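Long-range contacts in RNA-binding protein RMD9, mitochondrial (Saccharomyces cerevisiae S288C, PDB 7A9X), which binds a dodecameric RNA element in the 3'-UTRs of yeast mitochondrial mRNAs and takes part in the processing or stability of these transcripts: residues A[105-116]-A[164-174]; A[291-301]-A[322-333]. All coordinates share one frame; numbering follows the deposited sequence.

Contact 1 (A[105-116]-A[164-174]). With nucleotides of chain B.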
loop_
_atom_site.group_PDB
_atom_site.type_symbol
_atom_site.label_atom_id
_atom_site.label_comp_id
_atom_site.label_asym_id
_atom_site.label_seq_id
_atom_site.Cartn_x
_atom_site.Cartn_y
_atom_site.Cartn_z
ATOM N N ALA A 105 -11.677 -21.939 22.677
ATOM C CA ALA A 105 -11.893 -20.894 21.685
ATOM C C ALA A 105 -11.151 -19.616 22.047
ATOM O O ALA A 105 -10.800 -18.830 21.161
ATOM C CB ALA A 105 -13.389 -20.615 21.535
ATOM N N TYR A 106 -10.903 -19.395 23.340
ATOM C CA TYR A 106 -10.183 -18.201 23.770
ATOM C C TYR A 106 -8.750 -18.206 23.255
ATOM O O TYR A 106 -8.279 -17.211 22.693
ATOM C CB TYR A 106 -10.212 -18.102 25.296
ATOM C CG TYR A 106 -9.515 -16.883 25.856
ATOM C CD1 TYR A 106 -10.157 -15.652 25.893
ATOM C CD2 TYR A 106 -8.222 -16.963 26.359
ATOM C CE1 TYR A 106 -9.528 -14.535 26.407
ATOM C CE2 TYR A 106 -7.585 -15.849 26.876
ATOM C CZ TYR A 106 -8.244 -14.638 26.898
ATOM O OH TYR A 106 -7.616 -13.526 27.411
ATOM N N ARG A 107 -8.039 -19.323 23.436
ATOM C CA ARG A 107 -6.649 -19.397 22.996
ATOM C C ARG A 107 -6.534 -19.238 21.485
ATOM O O ARG A 107 -5.629 -18.554 20.993
ATOM C CB ARG A 107 -6.025 -20.716 23.448
ATOM C CG ARG A 107 -5.682 -20.755 24.928
ATOM C CD ARG A 107 -5.020 -22.064 25.318
ATOM N NE ARG A 107 -4.657 -22.085 26.732
ATOM C CZ ARG A 107 -5.461 -22.502 27.705
ATOM N NH1 ARG A 107 -5.046 -22.483 28.963
ATOM N NH2 ARG A 107 -6.680 -22.939 27.420
ATOM N N VAL A 108 -7.441 -19.864 20.732
ATOM C CA VAL A 108 -7.428 -19.714 19.281
ATOM C C VAL A 108 -7.726 -18.271 18.895
ATOM O O VAL A 108 -7.089 -17.709 17.996
ATOM C CB VAL A 108 -8.426 -20.692 18.634
ATOM C CG1 VAL A 108 -8.420 -20.544 17.118
ATOM C CG2 VAL A 108 -8.099 -22.123 19.030
ATOM N N SER A 109 -8.688 -17.648 19.577
ATOM C CA SER A 109 -9.057 -16.271 19.263
ATOM C C SER A 109 -7.915 -15.307 19.557
ATOM O O SER A 109 -7.670 -14.372 18.784
ATOM C CB SER A 109 -10.308 -15.875 20.046
ATOM O OG SER A 109 -11.406 -16.700 19.701
ATOM N N ARG A 110 -7.209 -15.513 20.672
ATOM C CA ARG A 110 -6.065 -14.663 20.986
ATOM C C ARG A 110 -4.961 -14.813 19.948
ATOM O O ARG A 110 -4.255 -13.844 19.646
ATOM C CB ARG A 110 -5.536 -14.993 22.382
ATOM C CG ARG A 110 -6.525 -14.714 23.509
ATOM C CD ARG A 110 -6.379 -13.304 24.061
ATOM N NE ARG A 110 -5.226 -13.181 24.951
ATOM C CZ ARG A 110 -4.882 -12.062 25.580
ATOM N NH1 ARG A 110 -3.816 -12.042 26.370
ATOM N NH2 ARG A 110 -5.600 -10.958 25.419
ATOM N N LEU A 111 -4.801 -16.015 19.388
ATOM C CA LEU A 111 -3.805 -16.215 18.340
ATOM C C LEU A 111 -4.202 -15.502 17.053
ATOM O O LEU A 111 -3.362 -14.867 16.407
ATOM C CB LEU A 111 -3.602 -17.706 18.080
ATOM C CG LEU A 111 -2.577 -18.047 16.998
ATOM C CD1 LEU A 111 -1.205 -17.517 17.384
ATOM C CD2 LEU A 111 -2.528 -19.546 16.759
ATOM N N ILE A 112 -5.479 -15.601 16.668
ATOM C CA ILE A 112 -5.945 -14.934 15.454
ATOM C C ILE A 112 -5.765 -13.426 15.571
ATOM O O ILE A 112 -5.294 -12.767 14.636
ATOM C CB ILE A 112 -7.412 -15.304 15.166
ATOM C CG1 ILE A 112 -7.553 -16.807 14.913
ATOM C CG2 ILE A 112 -7.932 -14.515 13.981
ATOM C CD1 ILE A 112 -8.981 -17.245 14.662
ATOM N N HIS A 113 -6.143 -12.858 16.718
ATOM C CA HIS A 113 -5.920 -11.436 16.957
ATOM C C HIS A 113 -4.443 -11.088 16.817
ATOM O O HIS A 113 -4.087 -10.074 16.203
ATOM C CB HIS A 113 -6.444 -11.063 18.346
ATOM C CG HIS A 113 -6.341 -9.605 18.675
ATOM N ND1 HIS A 113 -6.656 -9.105 19.920
ATOM C CD2 HIS A 113 -5.966 -8.541 17.926
ATOM C CE1 HIS A 113 -6.474 -7.796 19.927
ATOM N NE2 HIS A 113 -6.056 -7.428 18.728
ATOM N N LEU A 114 -3.566 -11.935 17.362
ATOM C CA LEU A 114 -2.133 -11.672 17.296
ATOM C C LEU A 114 -1.640 -11.656 15.854
ATOM O O LEU A 114 -0.872 -10.769 15.464
ATOM C CB LEU A 114 -1.370 -12.716 18.113
ATOM C CG LEU A 114 0.149 -12.569 18.104
ATOM C CD1 LEU A 114 0.533 -11.211 18.663
ATOM C CD2 LEU A 114 0.800 -13.691 18.897
ATOM N N LEU A 115 -2.067 -12.633 15.050
ATOM C CA LEU A 115 -1.712 -12.633 13.636
ATOM C C LEU A 115 -2.278 -11.411 12.923
ATOM O O LEU A 115 -1.654 -10.892 11.990
ATOM C CB LEU A 115 -2.207 -13.919 12.971
ATOM C CG LEU A 115 -1.661 -15.241 13.518
ATOM C CD1 LEU A 115 -2.374 -16.424 12.880
ATOM C CD2 LEU A 115 -0.159 -15.341 13.297
ATOM N N HIS A 116 -3.453 -10.939 13.347
ATOM C CA HIS A 116 -3.994 -9.708 12.784
ATOM C C HIS A 116 -3.084 -8.527 13.089
ATOM O O HIS A 116 -2.764 -7.734 12.196
ATOM C CB HIS A 116 -5.406 -9.455 13.318
ATOM C CG HIS A 116 -6.105 -8.306 12.660
ATOM N ND1 HIS A 116 -7.286 -7.780 13.138
ATOM C CD2 HIS A 116 -5.791 -7.584 11.557
ATOM C CE1 HIS A 116 -7.668 -6.783 12.360
ATOM N NE2 HIS A 116 -6.779 -6.644 11.394
ATOM N N VAL A 164 -10.528 -26.984 15.941
ATOM C CA VAL A 164 -10.459 -25.984 16.997
ATOM C C VAL A 164 -11.711 -25.124 16.941
ATOM O O VAL A 164 -12.349 -24.984 15.893
ATOM C CB VAL A 164 -9.191 -25.110 16.879
ATOM C CG1 VAL A 164 -7.944 -25.946 17.125
ATOM C CG2 VAL A 164 -9.128 -24.449 15.510
ATOM N N SER A 165 -12.065 -24.553 18.086
ATOM C CA SER A 165 -13.209 -23.664 18.205
ATOM C C SER A 165 -12.748 -22.213 18.255
ATOM O O SER A 165 -11.588 -21.913 18.546
ATOM C CB SER A 165 -14.028 -23.997 19.453
ATOM O OG SER A 165 -15.029 -23.022 19.679
ATOM N N VAL A 166 -13.679 -21.305 17.970
ATOM C CA VAL A 166 -13.387 -19.878 17.982
ATOM C C VAL A 166 -14.624 -19.131 18.462
ATOM O O VAL A 166 -15.757 -19.598 18.307
ATOM C CB VAL A 166 -12.924 -19.386 16.588
ATOM C CG1 VAL A 166 -14.101 -19.270 15.622
ATOM C CG2 VAL A 166 -12.159 -18.079 16.706
ATOM N N SER A 167 -14.395 -17.970 19.067
ATOM C CA SER A 167 -15.456 -17.115 19.568
ATOM C C SER A 167 -15.772 -16.028 18.542
ATOM O O SER A 167 -15.148 -15.937 17.482
ATOM C CB SER A 167 -15.059 -16.503 20.911
ATOM O OG SER A 167 -14.025 -15.545 20.746
ATOM N N GLY A 168 -16.759 -15.191 18.865
ATOM C CA GLY A 168 -17.070 -14.065 18.000
ATOM C C GLY A 168 -15.957 -13.040 17.946
ATOM O O GLY A 168 -15.780 -12.361 16.929
ATOM N N TYR A 169 -15.197 -12.910 19.035
ATOM C CA TYR A 169 -14.028 -12.039 19.036
ATOM C C TYR A 169 -12.953 -12.570 18.092
ATOM O O TYR A 169 -12.373 -11.807 17.311
ATOM C CB TYR A 169 -13.517 -11.894 20.473
ATOM C CG TYR A 169 -12.038 -11.637 20.661
ATOM C CD1 TYR A 169 -11.500 -10.366 20.488
ATOM C CD2 TYR A 169 -11.189 -12.658 21.073
ATOM C CE1 TYR A 169 -10.151 -10.130 20.686
ATOM C CE2 TYR A 169 -9.841 -12.433 21.274
ATOM C CZ TYR A 169 -9.326 -11.170 21.079
ATOM O OH TYR A 169 -7.980 -10.950 21.281
ATOM N N GLY A 170 -12.699 -13.880 18.123
ATOM C CA GLY A 170 -11.755 -14.466 17.186
ATOM C C GLY A 170 -12.266 -14.515 15.763
ATOM O O GLY A 170 -11.478 -14.429 14.814
ATOM N N ALA A 171 -13.582 -14.650 15.586
ATOM C CA ALA A 171 -14.150 -14.689 14.243
ATOM C C ALA A 171 -13.983 -13.353 13.531
ATOM O O ALA A 171 -13.725 -13.318 12.321
ATOM C CB ALA A 171 -15.625 -15.083 14.308
ATOM N N THR A 172 -14.122 -12.243 14.261
ATOM C CA THR A 172 -13.996 -10.929 13.638
ATOM C C THR A 172 -12.564 -10.654 13.197
ATOM O O THR A 172 -12.338 -10.105 12.112
ATOM C CB THR A 172 -14.470 -9.828 14.591
ATOM O OG1 THR A 172 -13.784 -9.947 15.843
ATOM C CG2 THR A 172 -15.966 -9.923 14.817
ATOM N N HIS A 173 -11.581 -11.005 14.031
ATOM C CA HIS A 173 -10.194 -10.787 13.636
ATOM C C HIS A 173 -9.795 -11.685 12.470
ATOM O O HIS A 173 -8.954 -11.294 11.652
ATOM C CB HIS A 173 -9.257 -11.004 14.824
ATOM C CG HIS A 173 -9.306 -9.907 15.844
ATOM N ND1 HIS A 173 -8.680 -8.692 15.662
ATOM C CD2 HIS A 173 -9.900 -9.845 17.059
ATOM C CE1 HIS A 173 -8.892 -7.927 16.718
ATOM N NE2 HIS A 173 -9.629 -8.604 17.581
ATOM N N LEU A 174 -10.384 -12.880 12.371
ATOM C CA LEU A 174 -10.073 -13.766 11.252
ATOM C C LEU A 174 -10.577 -13.180 9.940
ATOM O O LEU A 174 -9.831 -13.094 8.956
ATOM C CB LEU A 174 -10.683 -15.147 11.489
ATOM C CG LEU A 174 -10.333 -16.229 10.464
ATOM C CD1 LEU A 174 -8.921 -16.753 10.689
ATOM C CD2 LEU A 174 -11.346 -17.366 10.488
ATOM P P A B 3 -15.695 -5.079 21.854
ATOM O OP1 A B 3 -15.607 -3.801 21.101
ATOM O OP2 A B 3 -16.406 -6.240 21.259
ATOM O "O5'" A B 3 -14.211 -5.543 22.191
ATOM C "C5'" A B 3 -13.284 -4.650 22.785
ATOM C "C4'" A B 3 -12.042 -5.378 23.227
ATOM O "O4'" A B 3 -12.388 -6.357 24.238
ATOM C "C3'" A B 3 -11.333 -6.185 22.149
ATOM O "O3'" A B 3 -10.485 -5.382 21.344
ATOM C "C2'" A B 3 -10.594 -7.247 22.955
ATOM O "O2'" A B 3 -9.396 -6.718 23.506
ATOM C "C1'" A B 3 -11.579 -7.505 24.098
ATOM N N9 A B 3 -12.454 -8.662 23.835
ATOM C C8 A B 3 -13.679 -8.669 23.212
ATOM N N7 A B 3 -14.222 -9.859 23.127
ATOM C C5 A B 3 -13.294 -10.692 23.735
ATOM C C6 A B 3 -13.275 -12.079 23.969
ATOM N N6 A B 3 -14.255 -12.905 23.601
ATOM N N1 A B 3 -12.198 -12.595 24.602
ATOM C C2 A B 3 -11.213 -11.769 24.972
ATOM N N3 A B 3 -11.116 -10.451 24.810
ATOM C C4 A B 3 -12.200 -9.969 24.176
ATOM P P A B 4 -10.131 -5.805 19.836
ATOM O OP1 A B 4 -10.838 -7.069 19.511
ATOM O OP2 A B 4 -8.656 -5.732 19.693
ATOM O "O5'" A B 4 -10.724 -4.622 18.946
ATOM C "C5'" A B 4 -12.116 -4.343 18.913
ATOM C "C4'" A B 4 -12.378 -2.875 18.680
ATOM O "O4'" A B 4 -12.047 -2.119 19.875
ATOM C "C3'" A B 4 -11.556 -2.215 17.583
ATOM O "O3'" A B 4 -12.071 -2.445 16.284
ATOM C "C2'" A B 4 -11.572 -0.749 17.997
ATOM O "O2'" A B 4 -12.807 -0.140 17.651
ATOM C "C1'" A B 4 -11.496 -0.868 19.519
ATOM N N9 A B 4 -10.099 -0.828 19.984
ATOM C C8 A B 4 -9.349 -1.861 20.491
ATOM N N7 A B 4 -8.124 -1.516 20.802
ATOM C C5 A B 4 -8.061 -0.167 20.474
ATOM C C6 A B 4 -7.029 0.784 20.566
ATOM N N6 A B 4 -5.810 0.512 21.036
ATOM N N1 A B 4 -7.295 2.043 20.155
ATOM C C2 A B 4 -8.518 2.320 19.683
ATOM N N3 A B 4 -9.570 1.513 19.548
ATOM C C4 A B 4 -9.271 0.270 19.966
HETATM O O HOH W 1 -7.513 -10.238 23.679
#

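Contact 2 (A[291-301]-A[322-333])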
loop_
_atom_site.group_PDB
_atom_site.type_symbol
_atom_site.label_atom_id
_atom_site.label_comp_id
_atom_site.label_asym_id
_atom_site.label_seq_id
_atom_site.Cartn_x
_atom_site.Cartn_y
_atom_site.Cartn_z
ATOM N N ILE A 291 -15.455 10.329 4.873
ATOM C CA ILE A 291 -14.526 11.138 4.094
ATOM C C ILE A 291 -14.202 10.463 2.769
ATOM O O ILE A 291 -14.264 11.090 1.705
ATOM C CB ILE A 291 -13.252 11.411 4.912
ATOM C CG1 ILE A 291 -13.595 12.202 6.173
ATOM C CG2 ILE A 291 -12.212 12.139 4.068
ATOM C CD1 ILE A 291 -12.400 12.477 7.051
ATOM N N GLY A 292 -13.856 9.180 2.811
ATOM C CA GLY A 292 -13.353 8.497 1.635
ATOM C C GLY A 292 -14.378 7.720 0.835
ATOM O O GLY A 292 -14.095 7.312 -0.296
ATOM N N ASP A 293 -15.573 7.506 1.392
ATOM C CA ASP A 293 -16.586 6.701 0.723
ATOM C C ASP A 293 -17.853 7.453 0.347
ATOM O O ASP A 293 -18.626 6.941 -0.470
ATOM C CB ASP A 293 -16.975 5.495 1.592
ATOM C CG ASP A 293 -15.832 4.527 1.782
ATOM O OD1 ASP A 293 -15.031 4.370 0.837
ATOM O OD2 ASP A 293 -15.730 3.930 2.873
ATOM N N SER A 294 -18.095 8.634 0.910
ATOM C CA SER A 294 -19.300 9.384 0.580
ATOM C C SER A 294 -19.160 10.001 -0.805
ATOM O O SER A 294 -18.229 10.775 -1.058
ATOM C CB SER A 294 -19.567 10.468 1.624
ATOM O OG SER A 294 -19.748 9.905 2.912
ATOM N N LYS A 295 -20.082 9.649 -1.704
ATOM C CA LYS A 295 -20.108 10.282 -3.014
ATOM C C LYS A 295 -20.540 11.739 -2.928
ATOM O O LYS A 295 -20.229 12.517 -3.837
ATOM C CB LYS A 295 -21.030 9.507 -3.962
ATOM C CG LYS A 295 -20.301 8.855 -5.126
ATOM C CD LYS A 295 -19.129 8.018 -4.640
ATOM C CE LYS A 295 -18.353 7.426 -5.805
ATOM N NZ LYS A 295 -17.253 6.535 -5.340
ATOM N N ASN A 296 -21.248 12.126 -1.868
ATOM C CA ASN A 296 -21.574 13.531 -1.633
ATOM C C ASN A 296 -20.331 14.215 -1.080
ATOM O O ASN A 296 -19.986 14.060 0.094
ATOM C CB ASN A 296 -22.755 13.668 -0.683
ATOM C CG ASN A 296 -23.028 15.114 -0.310
ATOM O OD1 ASN A 296 -23.240 15.438 0.854
ATOM N ND2 ASN A 296 -23.016 15.994 -1.306
ATOM N N LEU A 297 -19.647 14.970 -1.940
ATOM C CA LEU A 297 -18.371 15.567 -1.567
ATOM C C LEU A 297 -18.529 16.636 -0.494
ATOM O O LEU A 297 -17.580 16.906 0.251
ATOM C CB LEU A 297 -17.696 16.151 -2.806
ATOM C CG LEU A 297 -17.295 15.115 -3.856
ATOM C CD1 LEU A 297 -16.765 15.791 -5.110
ATOM C CD2 LEU A 297 -16.260 14.164 -3.281
ATOM N N THR A 298 -19.705 17.260 -0.400
ATOM C CA THR A 298 -19.914 18.274 0.628
ATOM C C THR A 298 -19.954 17.650 2.018
ATOM O O THR A 298 -19.435 18.229 2.980
ATOM C CB THR A 298 -21.201 19.049 0.348
ATOM O OG1 THR A 298 -22.290 18.128 0.212
ATOM C CG2 THR A 298 -21.069 19.864 -0.933
ATOM N N LEU A 299 -20.567 16.472 2.145
ATOM C CA LEU A 299 -20.548 15.758 3.418
ATOM C C LEU A 299 -19.160 15.206 3.718
ATOM O O LEU A 299 -18.729 15.186 4.877
ATOM C CB LEU A 299 -21.582 14.634 3.401
ATOM C CG LEU A 299 -21.658 13.728 4.628
ATOM C CD1 LEU A 299 -21.971 14.535 5.874
ATOM C CD2 LEU A 299 -22.702 12.652 4.412
ATOM N N ALA A 300 -18.448 14.754 2.685
ATOM C CA ALA A 300 -17.105 14.226 2.892
ATOM C C ALA A 300 -16.152 15.316 3.366
ATOM O O ALA A 300 -15.322 15.079 4.253
ATOM C CB ALA A 300 -16.596 13.584 1.603
ATOM N N GLU A 301 -16.260 16.518 2.795
ATOM C CA GLU A 301 -15.350 17.592 3.177
ATOM C C GLU A 301 -15.639 18.107 4.582
ATOM O O GLU A 301 -14.710 18.515 5.290
ATOM C CB GLU A 301 -15.416 18.738 2.166
ATOM C CG GLU A 301 -14.531 19.923 2.525
ATOM C CD GLU A 301 -14.065 20.693 1.310
ATOM O OE1 GLU A 301 -14.281 20.215 0.178
ATOM O OE2 GLU A 301 -13.478 21.780 1.490
ATOM N N THR A 322 -7.603 7.211 3.149
ATOM C CA THR A 322 -8.868 7.935 3.156
ATOM C C THR A 322 -8.750 9.263 2.418
ATOM O O THR A 322 -9.662 9.656 1.680
ATOM C CB THR A 322 -9.321 8.162 4.597
ATOM O OG1 THR A 322 -9.372 6.906 5.285
ATOM C CG2 THR A 322 -10.686 8.813 4.630
ATOM N N VAL A 323 -7.632 9.967 2.605
ATOM C CA VAL A 323 -7.431 11.240 1.920
ATOM C C VAL A 323 -7.283 11.023 0.418
ATOM O O VAL A 323 -7.866 11.761 -0.388
ATOM C CB VAL A 323 -6.216 11.974 2.515
ATOM C CG1 VAL A 323 -6.012 13.312 1.832
ATOM C CG2 VAL A 323 -6.403 12.159 4.007
ATOM N N ASN A 324 -6.510 10.008 0.018
ATOM C CA ASN A 324 -6.318 9.726 -1.403
ATOM C C ASN A 324 -7.642 9.429 -2.093
ATOM O O ASN A 324 -7.901 9.923 -3.198
ATOM C CB ASN A 324 -5.356 8.551 -1.585
ATOM C CG ASN A 324 -3.946 8.871 -1.137
ATOM O OD1 ASN A 324 -3.539 10.034 -1.106
ATOM N ND2 ASN A 324 -3.187 7.836 -0.795
ATOM N N SER A 325 -8.491 8.614 -1.462
ATOM C CA SER A 325 -9.794 8.309 -2.042
ATOM C C SER A 325 -10.654 9.561 -2.149
ATOM O O SER A 325 -11.386 9.737 -3.131
ATOM C CB SER A 325 -10.500 7.240 -1.207
ATOM O OG SER A 325 -11.826 7.034 -1.660
ATOM N N PHE A 326 -10.579 10.440 -1.147
ATOM C CA PHE A 326 -11.330 11.691 -1.188
ATOM C C PHE A 326 -10.840 12.591 -2.317
ATOM O O PHE A 326 -11.650 13.178 -3.047
ATOM C CB PHE A 326 -11.217 12.391 0.168
ATOM C CG PHE A 326 -11.946 13.700 0.252
ATOM C CD1 PHE A 326 -13.247 13.823 -0.214
ATOM C CD2 PHE A 326 -11.339 14.803 0.831
ATOM C CE1 PHE A 326 -13.919 15.031 -0.125
ATOM C CE2 PHE A 326 -12.006 16.012 0.926
ATOM C CZ PHE A 326 -13.299 16.125 0.448
ATOM N N LEU A 327 -9.519 12.703 -2.484
ATOM C CA LEU A 327 -8.969 13.487 -3.585
ATOM C C LEU A 327 -9.390 12.920 -4.935
ATOM O O LEU A 327 -9.701 13.673 -5.864
ATOM C CB LEU A 327 -7.445 13.532 -3.486
ATOM C CG LEU A 327 -6.837 14.336 -2.339
ATOM C CD1 LEU A 327 -5.338 14.103 -2.278
ATOM C CD2 LEU A 327 -7.145 15.813 -2.518
ATOM N N GLN A 328 -9.402 11.593 -5.062
ATOM C CA GLN A 328 -9.757 10.978 -6.336
ATOM C C GLN A 328 -11.234 11.174 -6.653
ATOM O O GLN A 328 -11.600 11.374 -7.818
ATOM C CB GLN A 328 -9.391 9.494 -6.317
ATOM C CG GLN A 328 -7.890 9.243 -6.363
ATOM C CD GLN A 328 -7.522 7.793 -6.116
ATOM O OE1 GLN A 328 -8.347 6.995 -5.670
ATOM N NE2 GLN A 328 -6.274 7.443 -6.406
ATOM N N ASN A 329 -12.094 11.131 -5.631
ATOM C CA ASN A 329 -13.521 11.343 -5.855
ATOM C C ASN A 329 -13.808 12.775 -6.290
ATOM O O ASN A 329 -14.685 13.008 -7.130
ATOM C CB ASN A 329 -14.307 10.999 -4.591
ATOM C CG ASN A 329 -14.330 9.515 -4.310
ATOM O OD1 ASN A 329 -14.160 8.699 -5.217
ATOM N ND2 ASN A 329 -14.547 9.153 -3.051
ATOM N N ILE A 330 -13.089 13.744 -5.722
ATOM C CA ILE A 330 -13.243 15.133 -6.146
ATOM C C ILE A 330 -12.836 15.292 -7.604
ATOM O O ILE A 330 -13.517 15.966 -8.387
ATOM C CB ILE A 330 -12.426 16.066 -5.230
ATOM C CG1 ILE A 330 -12.970 16.037 -3.802
ATOM C CG2 ILE A 330 -12.420 17.487 -5.778
ATOM C CD1 ILE A 330 -12.131 16.837 -2.828
ATOM N N TRP A 331 -11.724 14.667 -7.994
ATOM C CA TRP A 331 -11.240 14.794 -9.364
ATOM C C TRP A 331 -12.175 14.100 -10.348
ATOM O O TRP A 331 -12.451 14.630 -11.431
ATOM C CB TRP A 331 -9.823 14.231 -9.466
ATOM C CG TRP A 331 -9.182 14.396 -10.813
ATOM C CD1 TRP A 331 -8.723 13.403 -11.631
ATOM C CD2 TRP A 331 -8.932 15.628 -11.500
ATOM N NE1 TRP A 331 -8.197 13.941 -12.781
ATOM C CE2 TRP A 331 -8.314 15.306 -12.726
ATOM C CE3 TRP A 331 -9.164 16.973 -11.194
ATOM C CZ2 TRP A 331 -7.929 16.278 -13.645
ATOM C CZ3 TRP A 331 -8.781 17.938 -12.110
ATOM C CH2 TRP A 331 -8.171 17.586 -13.320
ATOM N N LYS A 332 -12.680 12.917 -9.989
ATOM C CA LYS A 332 -13.585 12.207 -10.887
ATOM C C LYS A 332 -14.922 12.923 -11.032
ATOM O O LYS A 332 -15.507 12.923 -12.122
ATOM C CB LYS A 332 -13.804 10.777 -10.393
ATOM C CG LYS A 332 -12.551 9.918 -10.428
ATOM C CD LYS A 332 -12.735 8.634 -9.638
ATOM C CE LYS A 332 -11.415 7.894 -9.486
ATOM N NZ LYS A 332 -11.532 6.719 -8.580
ATOM N N ALA A 333 -15.411 13.552 -9.966
ATOM C CA ALA A 333 -16.750 14.123 -9.985
ATOM C C ALA A 333 -16.785 15.584 -10.409
ATOM O O ALA A 333 -17.756 16.011 -11.046
ATOM C CB ALA A 333 -17.399 13.983 -8.607
HETATM O O HOH W 2 -15.208 10.689 -1.055
#

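Contact 1 (A[105-116]-A[164-174])
His113 and His173 lie face against face where the repeat assigned as PPR1, entered by 164-174, packs on helix 105-128, from ahead of the repeats, and on RNA chain B. Their offset stack has centroids 3.9 Å apart and planes only 17° from parallel, and it belongs to an aromatic cluster with His116 and Tyr169. Tyr169 OH meets His113 ND1 at 2.6 Å in the plane of the imidazole, and a water links the same hydroxyl to Arg110 NH2, while Arg110 NH1 is hydrogen-bonded to Ser52 OG. Between His116 ND1 and His173 ND1 a nearly straight bond of 3.0 Å joins two rings turned 64° apart, and His116 NE2 is hydrogen-bonded to Glu180 OE2.

Ser109 and Gly170 have CA atoms 3.9 Å apart. Ser109 OG, beside its own backbone N (chi1 -61°), donates to Ala105 O and accepts a weak bond from Ser167 N. Apolar contacts fill the other flank, where Ile112 CD1 reaches Val166 CG2 and Ile112 CG2 lies 3.8 Å from Leu174 CB.

RNA meets the same cluster: the base of A3 of chain B lies over one face of Tyr169, and His173 NE2 donates to OP1 of A4 of chain B at 2.7 Å.

Contact 2 (A[291-301]-A[322-333])
Phe326 swings its ring away from its own backbone N (chi1 180°) and into the angle between the residues around Ile291 and the start of helix 297-308, while Leu297, with CG lying beside its backbone N (chi1 -65°), reaches back to helix 320-334. The two form reciprocal knobs-into-holes. Phe326 is received by Ile291, Leu297, Ala300 and Glu301: its CE1 lies 3.5 Å from Ala300 CB, and its CZ is 3.7 Å from Glu301 CA. In return, Leu297 enters a hole made by Phe326, Asn329, Ile330 and Ala333. Its two methyls divide the work, CD2 approaching Ile330 CG1 at 3.8 Å and CD1 meeting Ala333 CB at 4.0 Å. Ile330 CD1 covers one face of the Phe326 ring from within the same helix.

A polar seam runs beside this apolar core, centred on the carbonyl of Gly292, just before the turn. Ser325 OG donates to Gly292 O over 2.7 Å, in the carbonyl plane and on a lone pair. Asn329 ND2 adds a weak, bent bond to the same oxygen at 3.3 Å. A water accepts from Asn329 ND2 and donates to Ile291 O and Ser294 O, bridging the turn to the next repeat. With no side chain at Gly292 the two segments approach closely, its CA 4.7 Å from that of Phe326, with Thr322 CG2 packed 3.7 Å from Gly292 N.

Beyond the turn, Asn296 caps helix 297-308 through a bond from Leu299 N to its OD1. Glu301 OE1 is hydrogen-bonded to His339 NE2 of helix 337-351. Helix-turn-helix units packed side by side in this way, here the repeats assigned as PPR4 and PPR5, are characteristic of the alpha-solenoid of pentatricopeptide repeat proteins.

In the fold
The two contacts lie in series along a predominantly helical chain that has no strands: contact 1 closes before contact 2 opens. Their centres are 34 Å apart, and their nearest atoms are separated by about 15 Å, with no touch and no helix in common. Contact 1 joins helix 105-128 to helix 168-180, at the entry to the repeat assigned as PPR1. Contact 2 joins the ends of helices 281-292 and 297-308 that face each other across their turn to helix 320-334, between the repeats assigned as PPR4 and PPR5. Contact 1 meets RNA directly, whereas the nearest atom of contact 2 is about 5 Å from it. Together they sample two separate places along the helical-repeat array, the first touching the RNA and the second close to it.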